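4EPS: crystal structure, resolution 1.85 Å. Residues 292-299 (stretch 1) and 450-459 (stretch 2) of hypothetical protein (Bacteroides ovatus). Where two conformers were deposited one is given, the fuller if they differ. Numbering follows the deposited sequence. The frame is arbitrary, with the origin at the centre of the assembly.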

ATOM      1  N   ASN A 292      15.521 -15.938  13.835  1.00 23.69           N
ATOM      2  CA  ASN A 292      14.928 -16.537  12.644  1.00 23.02           C
ATOM      3  C   ASN A 292      15.119 -15.690  11.368  1.00 23.18           C
ATOM      4  O   ASN A 292      14.516 -16.028  10.350  1.00 23.47           O
ATOM      5  CB  ASN A 292      13.441 -16.849  12.855  1.00 24.49           C
ATOM      6  CG  ASN A 292      13.218 -17.909  13.916  1.00 46.06           C
ATOM      7  OD1 ASN A 292      12.524 -17.689  14.903  1.00 47.53           O
ATOM      8  ND2 ASN A 292      13.883 -19.042  13.784  1.00 34.95           N
ATOM      9  N   CYS A 293      15.971 -14.647  11.393  1.00 21.34           N
ATOM     10  CA  CYS A 293      16.257 -13.892  10.152  1.00 21.66           C
ATOM     11  C   CYS A 293      17.216 -14.763   9.334  1.00 24.91           C
ATOM     12  O   CYS A 293      18.223 -15.241   9.889  1.00 24.81           O
ATOM     13  CB  CYS A 293      16.848 -12.508  10.421  1.00 21.60           C
ATOM     14  SG  CYS A 293      17.097 -11.524   8.908  1.00 24.44           S
ATOM     15  N   ILE A 294      16.879 -15.049   8.073  1.00 19.20           N
ATOM     16  CA  ILE A 294      17.734 -15.960   7.272  1.00 18.47           C
ATOM     17  C   ILE A 294      18.397 -15.241   6.099  1.00 22.77           C
ATOM     18  O   ILE A 294      19.318 -15.797   5.476  1.00 21.78           O
ATOM     19  CB  ILE A 294      16.950 -17.207   6.788  1.00 21.57           C
ATOM     20  CG1 ILE A 294      15.806 -16.822   5.822  1.00 23.01           C
ATOM     21  CG2 ILE A 294      16.437 -18.047   8.012  1.00 21.84           C
ATOM     22  CD1 ILE A 294      15.153 -18.021   5.065  1.00 25.22           C
ATOM     23  N   GLY A 295      17.933 -14.038   5.783  1.00 20.21           N
ATOM     24  CA  GLY A 295      18.526 -13.328   4.646  1.00 19.97           C
ATOM     25  C   GLY A 295      17.928 -11.958   4.409  1.00 21.26           C
ATOM     26  O   GLY A 295      17.113 -11.475   5.210  1.00 20.09           O
ATOM     27  N   ILE A 296      18.385 -11.319   3.333  1.00 18.17           N
ATOM     28  CA  ILE A 296      17.938  -9.990   2.892  1.00 18.01           C
ATOM     29  C   ILE A 296      17.395 -10.109   1.466  1.00 19.47           C
ATOM     30  O   ILE A 296      18.036 -10.712   0.603  1.00 18.68           O
ATOM     31  CB  ILE A 296      19.143  -8.969   2.936  1.00 22.36           C
ATOM     32  CG1 ILE A 296      19.798  -8.869   4.369  1.00 23.44           C
ATOM     33  CG2 ILE A 296      18.740  -7.586   2.409  1.00 24.61           C
ATOM     34  CD1 ILE A 296      18.938  -8.520   5.477  1.00 23.09           C
ATOM     35  N   VAL A 297      16.283  -9.454   1.197  1.00 16.53           N
ATOM     36  CA  VAL A 297      15.737  -9.423  -0.173  1.00 15.67           C
ATOM     37  C   VAL A 297      16.746  -8.673  -1.029  1.00 19.95           C
ATOM     38  O   VAL A 297      17.080  -7.517  -0.715  1.00 19.92           O
ATOM     39  CB  VAL A 297      14.345  -8.741  -0.190  1.00 18.42           C
ATOM     40  CG1 VAL A 297      13.840  -8.549  -1.633  1.00 18.00           C
ATOM     41  CG2 VAL A 297      13.334  -9.562   0.632  1.00 18.22           C
ATOM     42  N   CYS A 298      17.252  -9.319  -2.097  1.00 18.18           N
ATOM     43  CA  CYS A 298      18.299  -8.676  -2.908  1.00 18.78           C
ATOM     44  C   CYS A 298      17.849  -8.360  -4.334  1.00 22.83           C
ATOM     45  O   CYS A 298      18.572  -7.666  -5.058  1.00 20.68           O
ATOM     46  CB  CYS A 298      19.556  -9.553  -2.894  1.00 20.65           C
ATOM     47  SG  CYS A 298      19.313 -11.184  -3.657  1.00 24.67           S
ATOM     48  N   TRP A 299      16.630  -8.748  -4.723  1.00 20.46           N
ATOM     49  CA  TRP A 299      16.110  -8.461  -6.077  1.00 21.18           C
ATOM     50  C   TRP A 299      14.602  -8.675  -6.035  1.00 22.80           C
ATOM     51  O   TRP A 299      14.154  -9.612  -5.393  1.00 22.39           O
ATOM     52  CB  TRP A 299      16.784  -9.376  -7.123  1.00 21.28           C
ATOM     53  CG  TRP A 299      16.492  -8.993  -8.547  1.00 23.72           C
ATOM     54  CD1 TRP A 299      17.175  -8.102  -9.333  1.00 26.76           C
ATOM     55  CD2 TRP A 299      15.440  -9.527  -9.358  1.00 23.87           C
ATOM     56  NE1 TRP A 299      16.604  -8.055 -10.595  1.00 26.86           N
ATOM     57  CE2 TRP A 299      15.524  -8.906 -10.626  1.00 28.38           C
ATOM     58  CE3 TRP A 299      14.441 -10.490  -9.136  1.00 25.65           C
ATOM     59  CZ2 TRP A 299      14.679  -9.260 -11.683  1.00 28.87           C
ATOM     60  CZ3 TRP A 299      13.600 -10.835 -10.184  1.00 27.90           C
ATOM     61  CH2 TRP A 299      13.695 -10.191 -11.426  1.00 29.11           C
ATOM     62  N   LYS A 450      22.439  -0.594   0.019  1.00 23.49           N
ATOM     63  CA  LYS A 450      21.158  -1.301   0.227  1.00 23.14           C
ATOM     64  C   LYS A 450      21.309  -2.650   0.927  1.00 25.67           C
ATOM     65  O   LYS A 450      20.385  -3.061   1.619  1.00 25.92           O
ATOM     66  CB  LYS A 450      20.420  -1.511  -1.110  1.00 24.14           C
ATOM     67  CG  LYS A 450      19.916  -0.196  -1.703  1.00 28.76           C
ATOM     68  CD  LYS A 450      18.996  -0.407  -2.909  1.00 32.90           C
ATOM     69  CE  LYS A 450      18.454   0.932  -3.364  1.00 40.94           C
ATOM     70  NZ  LYS A 450      17.901   0.884  -4.749  1.00 43.65           N
ATOM     71  N   LEU A 451      22.426  -3.363   0.721  1.00 20.94           N
ATOM     72  CA  LEU A 451      22.573  -4.680   1.328  1.00 19.84           C
ATOM     73  C   LEU A 451      23.401  -4.653   2.618  1.00 21.96           C
ATOM     74  O   LEU A 451      22.918  -5.137   3.637  1.00 21.17           O
ATOM     75  CB  LEU A 451      23.173  -5.682   0.319  1.00 20.62           C
ATOM     76  CG  LEU A 451      22.402  -5.849  -1.035  1.00 26.39           C
ATOM     77  CD1 LEU A 451      23.131  -6.857  -1.948  1.00 26.17           C
ATOM     78  CD2 LEU A 451      20.947  -6.335  -0.806  1.00 26.48           C
ATOM     79  N   ASN A 452      24.628  -4.115   2.589  1.00 20.31           N
ATOM     80  CA  ASN A 452      25.505  -4.163   3.789  1.00 22.26           C
ATOM     81  C   ASN A 452      24.919  -3.400   4.976  1.00 24.46           C
ATOM     82  O   ASN A 452      25.085  -3.834   6.109  1.00 22.94           O
ATOM     83  CB  ASN A 452      26.909  -3.630   3.444  1.00 21.54           C
ATOM     84  CG  ASN A 452      27.725  -4.693   2.743  1.00 31.71           C
ATOM     85  OD1 ASN A 452      27.352  -5.873   2.711  1.00 27.66           O
ATOM     86  ND2 ASN A 452      28.880  -4.329   2.228  1.00 23.23           N
ATOM     87  N   THR A 453      24.195  -2.309   4.710  1.00 21.44           N
ATOM     88  CA  THR A 453      23.534  -1.536   5.791  1.00 22.00           C
ATOM     89  C   THR A 453      22.456  -2.365   6.528  1.00 25.53           C
ATOM     90  O   THR A 453      22.107  -2.046   7.677  1.00 25.69           O
ATOM     91  CB  THR A 453      22.919  -0.250   5.233  1.00 24.64           C
ATOM     92  OG1 THR A 453      22.022  -0.591   4.168  1.00 26.84           O
ATOM     93  CG2 THR A 453      24.003   0.761   4.773  1.00 22.92           C
ATOM     94  N   LYS A 454      21.940  -3.428   5.882  1.00 20.07           N
ATOM     95  CA  LYS A 454      20.949  -4.320   6.516  1.00 19.10           C
ATOM     96  C   LYS A 454      21.651  -5.494   7.161  1.00 23.12           C
ATOM     97  O   LYS A 454      21.349  -5.854   8.293  1.00 21.13           O
ATOM     98  CB  LYS A 454      19.904  -4.854   5.496  1.00 20.07           C
ATOM     99  CG  LYS A 454      19.337  -3.801   4.572  1.00 23.11           C
ATOM    100  CD  LYS A 454      18.566  -2.676   5.303  1.00 22.83           C
ATOM    101  CE  LYS A 454      17.967  -1.728   4.285  1.00 25.93           C
ATOM    102  NZ  LYS A 454      19.013  -1.067   3.451  1.00 27.36           N
ATOM    103  N   LEU A 455      22.604  -6.093   6.434  1.00 21.68           N
ATOM    104  CA  LEU A 455      23.342  -7.236   6.964  1.00 20.94           C
ATOM    105  C   LEU A 455      23.949  -6.938   8.340  1.00 25.05           C
ATOM    106  O   LEU A 455      23.845  -7.767   9.238  1.00 24.19           O
ATOM    107  CB  LEU A 455      24.454  -7.657   5.995  1.00 20.43           C
ATOM    108  CG  LEU A 455      24.004  -8.302   4.696  1.00 23.49           C
ATOM    109  CD1 LEU A 455      25.225  -8.558   3.763  1.00 23.11           C
ATOM    110  CD2 LEU A 455      23.304  -9.635   4.964  1.00 21.04           C
ATOM    111  N   ILE A 456      24.548  -5.762   8.505  1.00 23.78           N
ATOM    112  CA  ILE A 456      25.224  -5.393   9.766  1.00 24.90           C
ATOM    113  C   ILE A 456      24.242  -5.290  10.965  1.00 28.30           C
ATOM    114  O   ILE A 456      24.680  -5.362  12.106  1.00 28.76           O
ATOM    115  CB  ILE A 456      26.057  -4.084   9.567  1.00 29.09           C
ATOM    116  CG1 ILE A 456      27.153  -3.889  10.671  1.00 33.33           C
ATOM    117  CG2 ILE A 456      25.190  -2.846   9.425  1.00 28.68           C
ATOM    118  CD1 ILE A 456      28.326  -4.944  10.650  1.00 47.48           C
ATOM    119  N   LYS A 457      22.926  -5.152  10.713  1.00 23.66           N
ATOM    120  CA  LYS A 457      21.929  -5.058  11.792  1.00 23.49           C
ATOM    121  C   LYS A 457      21.480  -6.428  12.284  1.00 26.58           C
ATOM    122  O   LYS A 457      20.927  -6.522  13.377  1.00 26.13           O
ATOM    123  CB  LYS A 457      20.703  -4.259  11.315  1.00 23.27           C
ATOM    124  CG  LYS A 457      21.040  -2.815  10.971  1.00 28.09           C
ATOM    125  CD  LYS A 457      19.796  -1.947  10.971  1.00 37.03           C
ATOM    126  CE  LYS A 457      20.099  -0.558  10.479  1.00 49.44           C
ATOM    127  NZ  LYS A 457      18.848   0.175  10.146  1.00 62.60           N
ATOM    128  N   VAL A 458      21.673  -7.497  11.479  1.00 21.72           N
ATOM    129  CA  VAL A 458      21.189  -8.847  11.843  1.00 21.33           C
ATOM    130  C   VAL A 458      22.280  -9.932  11.808  1.00 26.32           C
ATOM    131  O   VAL A 458      21.981 -11.118  12.040  1.00 27.66           O
ATOM    132  CB  VAL A 458      20.004  -9.307  10.954  1.00 23.62           C
ATOM    133  CG1 VAL A 458      18.721  -8.531  11.291  1.00 22.67           C
ATOM    134  CG2 VAL A 458      20.346  -9.201   9.464  1.00 22.59           C
ATOM    135  N   SER A 459      23.493  -9.541  11.493  1.00 24.78           N
ATOM    136  CA  SER A 459      24.638 -10.449  11.365  0.50 24.78           C
ATOM    137  C   SER A 459      25.914  -9.719  11.748  1.00 30.83           C
ATOM    138  O   SER A 459      25.934  -8.476  11.724  1.00 30.05           O
ATOM    139  CB  SER A 459      24.726 -10.955   9.918  0.50 24.23           C
ATOM    140  OG  SER A 459      25.888 -11.711   9.618  0.50 20.50           O
TER

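The contact is a small, predominantly apolar packing of a β-strand against a nearly antiparallel helix, held by side-chain burial with no hydrogen bond between the two segments. Strand 293-299 and the helix that enters stretch 2 at Lys450 run at 167° to each other, with their axes 9.1 Å apart at closest approach, a spacing filled by side chains; no backbone hydrogen bond joins the two.

Ile296 is the centre of the contact. Its side chain points toward the second stretch and meets four residues there: CG1 lies 3.6 Å from CD2 of Leu455, CD1 lies 3.8 Å from CB of Lys454 and 4.3 Å from CG2 of Val458, and CG2 lies 4.1 Å from CD2 of Leu451. The antiparallel course sets the flanking pairs. Cys293, earlier in the strand, places SG 4.0 Å from CG2 of Val458, while farther along CD2 of Leu451 sits 4.1 Å from CB of Cys298 and 4.0 Å from the carbonyl O of Val297.

Lys454 contributes to this apolar surface through its aliphatic base, whereas its end leads away from the strand. There NZ donates hydrogen bonds to O of Lys450 (3.0 Å) and OG1 of Thr453 (3.1 Å), so the ammonium group finds polar partners within its own helix. The contact buries 303 Å², both sides summed.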